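Side-chain contacts in lipopolysaccharide biosynthesis protein wbpB (Thermus thermophilus, PDB 3O9Z), which acts as an NAD-dependent dehydrogenase in the biosynthesis of 2,3-diacetamido-2,3-dideoxy-D-mannuronic acid, probably for lipopolysaccharide: residues L20-E25 with E268-T273; D74-A79 with R90-L95; L100-L105 with D264-V269. All blocks are in the same frame, centred on the assembly; numbering follows the deposited sequence. Where two conformers were deposited one is given.

In the fold
All three contacts have buried touching residues, but they differ in depth and chemistry. Contact 3 lies nearest the middle of the chain, about 7 Å from its centre, and is polar: a glutamate and a histidine meet beside NAD, with 2-oxoglutarate next to the neighbouring lysine. Contacts 1 and 2, about 15 and 17 Å from the centre, are apolar across the segments and carry their charges on their outer sides, contact 2 at a subunit interface. Contacts 1 and 3 share helix 266-274, which returns late in the chain to the Rossmann domain. Contacts 2 and 3 rest on neighbouring strands of one sheet, 75-78 and 98-101, joined by backbone hydrogen bonds.

Contact 1 of 3, residues L20-E25 with E268-T273; sequences LKAIKE and EVYRKT
Ala22 sets its methyl group on one face of the Tyr270 ring, joining helix 16-25 of the Rossmann domain to helix 266-274 from the far end of the chain. The methyl CB is 3.4 Å from Tyr270 CD2 and lies 19° off the normal through the ring centre, displaced toward the rim: a CH-pi contact. Alanine suits this place because its short side chain lets the helix come close to a flat ring. Next to it Ile23 CG1, turned anti to its own carbonyl carbon (chi1 -69°), approaches Tyr270 CE1 at 3.6 Å from an oblique direction. This is the tight, buried part.

The outer side is looser and charged, and its salt bridges stay within each helix. Lys21 NZ reaches Glu25 OE2 in a weak one of 3.4 Å, while Arg271 grips Glu268 side-on, giving NE to OE1 and NH2 to OE2. Glu25 OE1 also hydrogen-bonds Thr267 OG1, one residue before 268-273. The Tyr270 hydroxyl bonds to His19, on helix 16-25 itself, and to Ser77 of strand 75-78, so one residue combines an apolar face for helix packing with a polar end that links helix 266-274 to both elements.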
# COMPACT_ATOMS: atom_id res chain seq x y z
N LEU A 20 -15.02 16.84 7.86
CA LEU A 20 -14.37 18.14 7.72
C LEU A 20 -15.41 19.22 7.75
O LEU A 20 -15.21 20.22 8.45
CB LEU A 20 -13.66 18.23 6.37
CG LEU A 20 -12.45 17.33 6.21
CD1 LEU A 20 -11.79 17.44 4.81
CD2 LEU A 20 -11.39 17.55 7.30
N LYS A 21 -16.53 19.01 7.05
CA LYS A 21 -17.63 19.97 7.09
C LYS A 21 -18.17 20.10 8.52
O LYS A 21 -18.43 21.22 9.00
CB LYS A 21 -18.69 19.60 6.05
CG LYS A 21 -19.94 20.47 6.05
CD LYS A 21 -21.08 19.69 5.42
CE LYS A 21 -21.52 20.35 4.15
NZ LYS A 21 -22.76 21.12 4.45
N ALA A 22 -18.32 18.99 9.25
CA ALA A 22 -18.87 19.06 10.62
C ALA A 22 -17.94 19.82 11.56
O ALA A 22 -18.38 20.62 12.40
CB ALA A 22 -19.11 17.64 11.19
N ILE A 23 -16.65 19.52 11.51
CA ILE A 23 -15.69 20.21 12.37
C ILE A 23 -15.73 21.70 12.10
O ILE A 23 -15.72 22.49 13.04
CB ILE A 23 -14.26 19.66 12.12
CG1 ILE A 23 -14.17 18.23 12.65
CG2 ILE A 23 -13.19 20.55 12.81
CD1 ILE A 23 -12.91 17.48 12.20
N LYS A 24 -15.74 22.07 10.82
CA LYS A 24 -15.93 23.46 10.41
C LYS A 24 -17.18 24.05 11.09
O LYS A 24 -17.09 25.02 11.86
CB LYS A 24 -16.06 23.51 8.89
CG LYS A 24 -16.57 24.81 8.30
CD LYS A 24 -15.39 25.56 7.73
CE LYS A 24 -14.22 25.52 8.70
NZ LYS A 24 -12.95 25.37 7.94
N GLU A 25 -18.33 23.45 10.78
CA GLU A 25 -19.63 23.98 11.15
C GLU A 25 -19.83 24.02 12.67
O GLU A 25 -20.58 24.85 13.17
CB GLU A 25 -20.76 23.23 10.42
CG GLU A 25 -20.69 23.41 8.92
CD GLU A 25 -21.85 22.82 8.13
OE1 GLU A 25 -22.53 21.88 8.60
OE2 GLU A 25 -22.04 23.25 6.97
N GLU A 268 -24.98 17.60 12.85
CA GLU A 268 -25.80 17.39 14.03
C GLU A 268 -25.33 16.33 15.04
O GLU A 268 -25.37 16.57 16.24
CB GLU A 268 -27.25 17.16 13.60
CG GLU A 268 -28.20 16.91 14.77
CD GLU A 268 -28.41 18.11 15.66
OE1 GLU A 268 -28.16 19.26 15.21
OE2 GLU A 268 -28.85 17.88 16.80
N VAL A 269 -24.81 15.18 14.61
CA VAL A 269 -24.13 14.31 15.53
C VAL A 269 -22.99 15.02 16.29
O VAL A 269 -22.76 14.75 17.45
CB VAL A 269 -23.64 13.05 14.76
CG1 VAL A 269 -22.88 12.11 15.65
CG2 VAL A 269 -24.87 12.36 14.17
N TYR A 270 -22.19 15.80 15.56
CA TYR A 270 -21.01 16.42 16.18
C TYR A 270 -21.46 17.39 17.26
O TYR A 270 -20.97 17.39 18.39
CB TYR A 270 -20.21 17.19 15.12
CG TYR A 270 -19.04 16.42 14.55
CD1 TYR A 270 -17.74 16.83 14.82
CD2 TYR A 270 -19.24 15.33 13.72
CE1 TYR A 270 -16.65 16.13 14.31
CE2 TYR A 270 -18.17 14.64 13.20
CZ TYR A 270 -16.89 15.04 13.49
OH TYR A 270 -15.81 14.34 13.03
N ARG A 271 -22.46 18.18 16.89
CA ARG A 271 -23.03 19.10 17.88
C ARG A 271 -23.54 18.40 19.15
O ARG A 271 -23.24 18.82 20.27
CB ARG A 271 -24.15 19.90 17.23
CG ARG A 271 -24.71 20.94 18.18
CD ARG A 271 -26.07 21.50 17.73
NE ARG A 271 -27.15 20.53 17.91
CZ ARG A 271 -27.71 20.23 19.08
NH1 ARG A 271 -27.28 20.78 20.21
NH2 ARG A 271 -28.71 19.35 19.14
N LYS A 272 -24.31 17.34 18.98
CA LYS A 272 -24.81 16.63 20.15
C LYS A 272 -23.68 16.09 21.00
O LYS A 272 -23.74 16.11 22.21
CB LYS A 272 -25.71 15.46 19.71
CG LYS A 272 -27.01 15.95 19.07
CD LYS A 272 -28.06 14.84 18.99
CE LYS A 272 -28.26 14.11 20.32
NZ LYS A 272 -29.38 14.70 21.13
N THR A 273 -22.61 15.63 20.34
CA THR A 273 -21.52 15.01 21.06
C THR A 273 -20.89 16.09 21.93
O THR A 273 -20.57 15.86 23.09
CB THR A 273 -20.52 14.40 20.05
OG1 THR A 273 -21.26 13.44 19.24
CG2 THR A 273 -19.40 13.67 20.77

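Contact 2 of 3, residues D74-A79 with R90-L95; sequences DYLSIA and RMALRL. With NAD (nicotinamide-adenine-dinucleotide), chain E.
In the beta-alpha-beta unit made of strand 75-78, helix 85-94 and strand 98-101, Leu76 of the first strand packs against Ala92 and Met91 of the helix. Leu76 CB lies 3.7 Å from Ala92 CB, and Leu76 CD2 comes to 3.9 Å from the same methyl, so that the small alanine is touched by both the root and one branch of the leucine. Alanine is apt here, since it lets the helix settle close to the sheet. With CG anti to the backbone N (chi1 -174°), the branched Leu76 turns CD2 toward both helix residues. Met91, flexible enough to come in from beside the strand, has two conformers; in one of them a bend at chi3 (65°) brings CE to 4.1 Å from Leu76 CD2, a contact less certain than that with Ala92.

Such helix-on-sheet packing builds the Rossmann fold, in which strand 75-78 runs parallel between strands 5-9 and 98-101. Leu76 also touches Phe59 of helix 56-68. At the end of the strand the chain enters the dinucleotide pocket, where Ala79 O lies 3.1 Å from C5D of NAD. The helix has a different, charged outer side: Arg90 forms salt bridges with Glu64 and Asp65 of the second subunit, and Arg94 bridges both Glu60 of its own chain and Glu64 of that subunit.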
# COMPACT_ATOMS: atom_id res chain seq x y z
N ASP A 74 -8.56 17.69 21.85
CA ASP A 74 -9.75 17.33 22.65
C ASP A 74 -10.42 16.03 22.17
O ASP A 74 -10.89 15.23 23.00
CB ASP A 74 -10.74 18.48 22.55
CG ASP A 74 -10.19 19.75 23.16
OD1 ASP A 74 -9.69 19.70 24.30
OD2 ASP A 74 -10.28 20.80 22.48
N TYR A 75 -10.38 15.79 20.86
CA TYR A 75 -11.13 14.71 20.24
C TYR A 75 -10.30 14.10 19.09
O TYR A 75 -9.67 14.84 18.29
CB TYR A 75 -12.41 15.25 19.60
CG TYR A 75 -13.59 15.14 20.54
CD1 TYR A 75 -14.39 14.01 20.55
CD2 TYR A 75 -13.83 16.12 21.48
CE1 TYR A 75 -15.46 13.88 21.41
CE2 TYR A 75 -14.88 16.00 22.36
CZ TYR A 75 -15.67 14.89 22.33
OH TYR A 75 -16.72 14.76 23.21
N LEU A 76 -10.31 12.79 19.04
CA LEU A 76 -9.90 12.08 17.82
C LEU A 76 -11.19 11.69 17.09
O LEU A 76 -11.92 10.83 17.61
CB LEU A 76 -9.03 10.89 18.17
CG LEU A 76 -8.47 10.20 16.92
CD1 LEU A 76 -7.53 11.16 16.14
CD2 LEU A 76 -7.76 8.98 17.35
N SER A 77 -11.46 12.25 15.90
CA SER A 77 -12.50 11.73 15.02
C SER A 77 -11.95 10.60 14.16
O SER A 77 -10.85 10.69 13.62
CB SER A 77 -13.04 12.81 14.11
OG SER A 77 -13.71 13.87 14.79
N ILE A 78 -12.74 9.55 14.00
CA ILE A 78 -12.20 8.30 13.46
C ILE A 78 -13.08 7.87 12.28
O ILE A 78 -14.23 7.47 12.44
CB ILE A 78 -12.12 7.17 14.53
CG1 ILE A 78 -11.07 7.58 15.58
CG2 ILE A 78 -11.83 5.81 13.98
CD1 ILE A 78 -11.15 6.74 16.89
N ALA A 79 -12.49 7.97 11.09
CA ALA A 79 -13.18 7.58 9.83
C ALA A 79 -12.38 6.52 9.08
O ALA A 79 -12.42 6.47 7.83
CB ALA A 79 -13.45 8.81 8.99
N ARG A 90 -8.47 3.31 21.37
CA ARG A 90 -7.49 3.08 22.48
C ARG A 90 -6.40 4.16 22.35
O ARG A 90 -5.89 4.65 23.38
CB ARG A 90 -6.84 1.70 22.34
CG ARG A 90 -7.83 0.57 22.60
CD ARG A 90 -7.92 0.16 24.02
NE ARG A 90 -6.62 -0.20 24.60
CZ ARG A 90 -6.17 -1.45 24.76
NH1 ARG A 90 -4.99 -1.64 25.33
NH2 ARG A 90 -6.86 -2.53 24.41
N MET A 91 -6.00 4.55 21.14
CA MET A 91 -4.96 5.57 20.97
C MET A 91 -5.48 6.91 21.50
O MET A 91 -4.75 7.63 22.23
CB MET A 91 -4.61 5.68 19.48
CG MET A 91 -3.70 6.86 19.09
SD MET A 91 -3.01 6.70 17.37
CE MET A 91 -4.46 6.79 16.30
N ALA A 92 -6.69 7.33 21.11
CA ALA A 92 -7.28 8.57 21.57
C ALA A 92 -7.19 8.58 23.12
O ALA A 92 -6.69 9.55 23.72
CB ALA A 92 -8.74 8.69 21.13
N LEU A 93 -7.67 7.51 23.73
CA LEU A 93 -7.79 7.52 25.20
C LEU A 93 -6.40 7.63 25.82
O LEU A 93 -6.22 8.28 26.88
CB LEU A 93 -8.59 6.33 25.73
CG LEU A 93 -10.01 6.10 25.20
CD1 LEU A 93 -10.63 4.86 25.83
CD2 LEU A 93 -10.89 7.33 25.38
N ARG A 94 -5.44 6.83 25.35
CA ARG A 94 -4.10 6.92 25.93
C ARG A 94 -3.42 8.25 25.76
O ARG A 94 -2.55 8.58 26.58
CB ARG A 94 -3.16 5.74 25.57
CG ARG A 94 -2.42 5.86 24.22
CD ARG A 94 -1.41 4.74 23.96
NE ARG A 94 -2.05 3.43 23.81
CZ ARG A 94 -2.46 2.93 22.64
NH1 ARG A 94 -3.09 1.76 22.63
NH2 ARG A 94 -2.22 3.55 21.49
N LEU A 95 -3.81 9.00 24.73
CA LEU A 95 -3.33 10.36 24.43
C LEU A 95 -4.10 11.41 25.21
O LEU A 95 -3.79 12.60 25.14
CB LEU A 95 -3.46 10.69 22.92
CG LEU A 95 -2.50 9.96 21.98
CD1 LEU A 95 -2.95 10.13 20.54
CD2 LEU A 95 -1.13 10.54 22.12
PA NAD E . -12.98 4.49 2.53
O1A NAD E . -13.46 5.44 1.49
O2A NAD E . -12.40 3.11 2.17
O5B NAD E . -11.92 5.38 3.29
C5B NAD E . -11.22 4.71 4.30
C4B NAD E . -9.95 5.54 4.63
O4B NAD E . -9.28 5.00 5.80
C3B NAD E . -8.94 5.37 3.46
O3B NAD E . -8.54 6.65 2.92
C2B NAD E . -7.78 4.56 4.06
O2B NAD E . -6.49 4.85 3.50
C1B NAD E . -7.87 5.10 5.51
N9A NAD E . -7.14 4.20 6.45
C8A NAD E . -6.72 2.91 6.40
N7A NAD E . -6.04 2.59 7.49
C5A NAD E . -5.92 3.72 8.25
C6A NAD E . -5.29 4.05 9.51
N6A NAD E . -4.57 3.11 10.19
N1A NAD E . -5.49 5.31 9.88
C2A NAD E . -6.16 6.29 9.29
N3A NAD E . -6.74 6.02 8.09
C4A NAD E . -6.63 4.76 7.63
O3 NAD E . -14.17 4.23 3.56
PN NAD E . -15.34 5.14 4.07
O1N NAD E . -16.60 4.80 3.29
O2N NAD E . -14.89 6.57 4.14
O5D NAD E . -15.67 4.53 5.51
C5D NAD E . -14.88 5.07 6.54
C4D NAD E . -15.63 4.77 7.85
O4D NAD E . -16.82 5.59 7.80
C3D NAD E . -16.08 3.32 8.05
O3D NAD E . -16.08 3.10 9.50
C2D NAD E . -17.54 3.38 7.59
O2D NAD E . -18.36 2.42 8.24
C1D NAD E . -18.02 4.80 7.91
N1N NAD E . -19.08 5.27 7.02
C2N NAD E . -20.16 5.82 7.54
C3N NAD E . -21.22 6.31 6.81
C7N NAD E . -22.37 6.83 7.57
O7N NAD E . -22.25 7.23 8.75
N7N NAD E . -23.48 6.94 6.87
C4N NAD E . -21.12 6.24 5.41
C5N NAD E . -19.93 5.73 4.89
C6N NAD E . -18.89 5.26 5.69

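Contact 3 of 3, residues L100-L105 with D264-V269; sequences LSEKPL and DLHTEV. With NAD (nicotinamide-adenine-dinucleotide), chain E; AKG (2-oxoglutaric acid), chain F.
The imidazole of His266 meets its partners at the edge: Glu102 OE2 lies in the ring plane, and O7N of the NAD carboxamide sits near that plane, 3.5 Å from His266 CE1. The ring of His19 packs edge-to-face with that of His266. Histidine suits the place by offering an in-plane N-H: NE2 of His266 donates to Glu102 OE2 over 2.7 Å, with an N-H...O angle of 152°, using the syn lone pair of the carboxylate. The carboxylate plane is turned 43° from the ring. OE2 is also hydrogen-bonded to His19 NE2, so this buried oxygen has two histidine partners. Glutamate brings a second acceptor, OE1, which the backbone N of Lys103 reaches on its anti side at 3.2 Å; together these bonds fix the rotation of the carboxylate, whose CD lies 3.6 Å from C2N of the nicotinamide.

Glu102, Lys103 and Pro104 form the Glu-Lys-Pro motif of the Gfo/Idh/MocA oxidoreductases, at the end of Rossmann strand 98-101, with a cis peptide bond before Pro104. Lys103 is long enough to span cofactor and ligand. Its CG sits between the backbone N and the carbonyl carbon (chi1 45°), and bends at chi2 and chi3 carry the amino group round. There Lys103 NZ donates to NAD O2D and to the keto oxygen O5 of 2-oxoglutarate, each at 2.8 Å, and has a third bond to Asn183 O. The keto carbon C2 of 2-oxoglutarate lies 3.2 Å from C4N of the nicotinamide, a placement consistent with hydride transfer between them. Tyr158, Thr160, Arg162, His187 and Arg247 also hydrogen-bond to the 2-oxoglutarate.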
# COMPACT_ATOMS: atom_id res chain seq x y z
N LEU A 100 -14.50 10.21 18.76
CA LEU A 100 -15.77 10.22 18.07
C LEU A 100 -15.58 9.37 16.84
O LEU A 100 -14.99 9.82 15.84
CB LEU A 100 -16.24 11.60 17.66
CG LEU A 100 -17.55 11.71 16.83
CD1 LEU A 100 -18.68 10.79 17.38
CD2 LEU A 100 -18.04 13.13 16.58
N SER A 101 -16.11 8.17 16.91
CA SER A 101 -15.84 7.19 15.86
C SER A 101 -17.05 7.01 14.95
O SER A 101 -18.19 7.02 15.38
CB SER A 101 -15.55 5.85 16.49
OG SER A 101 -15.24 4.85 15.54
N GLU A 102 -16.76 6.86 13.65
CA GLU A 102 -17.80 6.37 12.75
C GLU A 102 -18.40 5.07 13.27
O GLU A 102 -17.76 4.29 13.98
CB GLU A 102 -17.23 6.18 11.33
CG GLU A 102 -17.32 7.45 10.50
CD GLU A 102 -18.74 7.86 10.16
OE1 GLU A 102 -19.66 7.01 10.42
OE2 GLU A 102 -18.96 8.95 9.60
N LYS A 103 -19.59 4.77 12.75
CA LYS A 103 -20.20 3.45 12.94
C LYS A 103 -19.46 2.38 12.12
O LYS A 103 -18.78 2.70 11.13
CB LYS A 103 -21.71 3.46 12.64
CG LYS A 103 -22.15 4.20 11.36
CD LYS A 103 -21.52 3.75 10.02
CE LYS A 103 -21.86 2.31 9.64
NZ LYS A 103 -21.15 2.06 8.31
N PRO A 104 -19.54 1.13 12.54
CA PRO A 104 -19.96 0.66 13.89
C PRO A 104 -18.90 1.17 14.86
O PRO A 104 -17.72 1.21 14.52
CB PRO A 104 -19.88 -0.87 13.78
CG PRO A 104 -18.75 -1.09 12.74
CD PRO A 104 -18.97 0.03 11.74
N LEU A 105 -19.29 1.55 16.08
CA LEU A 105 -18.29 2.08 17.03
C LEU A 105 -17.08 1.15 17.17
O LEU A 105 -15.92 1.62 17.09
CB LEU A 105 -19.02 2.29 18.40
CG LEU A 105 -18.21 3.01 19.51
CD1 LEU A 105 -17.56 4.25 18.93
CD2 LEU A 105 -19.18 3.39 20.64
N ASP A 264 -27.00 14.04 5.23
CA ASP A 264 -26.95 15.45 5.62
C ASP A 264 -27.09 15.69 7.13
O ASP A 264 -27.66 16.72 7.51
CB ASP A 264 -28.11 16.18 4.96
CG ASP A 264 -27.66 17.12 3.88
OD1 ASP A 264 -27.46 18.32 4.19
OD2 ASP A 264 -27.50 16.65 2.73
N LEU A 265 -26.62 14.75 7.96
CA LEU A 265 -26.73 14.80 9.44
C LEU A 265 -25.46 14.66 10.30
O LEU A 265 -25.50 14.58 11.53
CB LEU A 265 -27.68 13.67 9.89
CG LEU A 265 -29.09 13.78 9.38
CD1 LEU A 265 -29.82 12.42 9.35
CD2 LEU A 265 -29.87 14.79 10.21
N HIS A 266 -24.27 14.61 9.69
CA HIS A 266 -23.07 14.47 10.50
C HIS A 266 -22.83 15.69 11.41
O HIS A 266 -22.29 15.55 12.49
CB HIS A 266 -21.84 14.21 9.62
CG HIS A 266 -21.64 12.76 9.28
ND1 HIS A 266 -22.61 12.00 8.68
CD2 HIS A 266 -20.59 11.94 9.51
CE1 HIS A 266 -22.15 10.77 8.51
NE2 HIS A 266 -20.92 10.72 9.00
N THR A 267 -23.18 16.87 10.92
CA THR A 267 -22.87 18.05 11.73
C THR A 267 -23.72 18.02 13.01
O THR A 267 -23.23 18.26 14.11
CB THR A 267 -23.12 19.32 10.93
OG1 THR A 267 -22.16 19.40 9.86
CG2 THR A 267 -23.02 20.55 11.84
N GLU A 268 -24.98 17.60 12.85
CA GLU A 268 -25.80 17.39 14.03
C GLU A 268 -25.33 16.33 15.04
O GLU A 268 -25.37 16.57 16.24
CB GLU A 268 -27.25 17.16 13.60
CG GLU A 268 -28.20 16.91 14.77
CD GLU A 268 -28.41 18.11 15.66
OE1 GLU A 268 -28.16 19.26 15.21
OE2 GLU A 268 -28.85 17.88 16.80
N VAL A 269 -24.81 15.18 14.61
CA VAL A 269 -24.13 14.31 15.53
C VAL A 269 -22.99 15.02 16.29
O VAL A 269 -22.76 14.75 17.45
CB VAL A 269 -23.64 13.05 14.76
CG1 VAL A 269 -22.88 12.11 15.65
CG2 VAL A 269 -24.87 12.36 14.17
PA NAD E . -12.98 4.49 2.53
O1A NAD E . -13.46 5.44 1.49
O2A NAD E . -12.40 3.11 2.17
O5B NAD E . -11.92 5.38 3.29
C5B NAD E . -11.22 4.71 4.30
C4B NAD E . -9.95 5.54 4.63
O4B NAD E . -9.28 5.00 5.80
C3B NAD E . -8.94 5.37 3.46
O3B NAD E . -8.54 6.65 2.92
C2B NAD E . -7.78 4.56 4.06
O2B NAD E . -6.49 4.85 3.50
C1B NAD E . -7.87 5.10 5.51
N9A NAD E . -7.14 4.20 6.45
C8A NAD E . -6.72 2.91 6.40
N7A NAD E . -6.04 2.59 7.49
C5A NAD E . -5.92 3.72 8.25
C6A NAD E . -5.29 4.05 9.51
N6A NAD E . -4.57 3.11 10.19
N1A NAD E . -5.49 5.31 9.88
C2A NAD E . -6.16 6.29 9.29
N3A NAD E . -6.74 6.02 8.09
C4A NAD E . -6.63 4.76 7.63
O3 NAD E . -14.17 4.23 3.56
PN NAD E . -15.34 5.14 4.07
O1N NAD E . -16.60 4.80 3.29
O2N NAD E . -14.89 6.57 4.14
O5D NAD E . -15.67 4.53 5.51
C5D NAD E . -14.88 5.07 6.54
C4D NAD E . -15.63 4.77 7.85
O4D NAD E . -16.82 5.59 7.80
C3D NAD E . -16.08 3.32 8.05
O3D NAD E . -16.08 3.10 9.50
C2D NAD E . -17.54 3.38 7.59
O2D NAD E . -18.36 2.42 8.24
C1D NAD E . -18.02 4.80 7.91
N1N NAD E . -19.08 5.27 7.02
C2N NAD E . -20.16 5.82 7.54
C3N NAD E . -21.22 6.31 6.81
C7N NAD E . -22.37 6.83 7.57
O7N NAD E . -22.25 7.23 8.75
N7N NAD E . -23.48 6.94 6.87
C4N NAD E . -21.12 6.24 5.41
C5N NAD E . -19.93 5.73 4.89
C6N NAD E . -18.89 5.26 5.69
C1 AKG F . -21.71 2.90 4.72
O1 AKG F . -21.64 2.83 3.46
O2 AKG F . -20.78 2.51 5.44
C2 AKG F . -22.80 3.55 5.40
O5 AKG F . -22.79 3.59 6.63
C3 AKG F . -23.95 4.14 4.63
C4 AKG F . -25.06 3.08 4.57
C5 AKG F . -26.21 3.46 3.66
O3 AKG F . -25.98 3.91 2.53
O4 AKG F . -27.37 3.32 4.07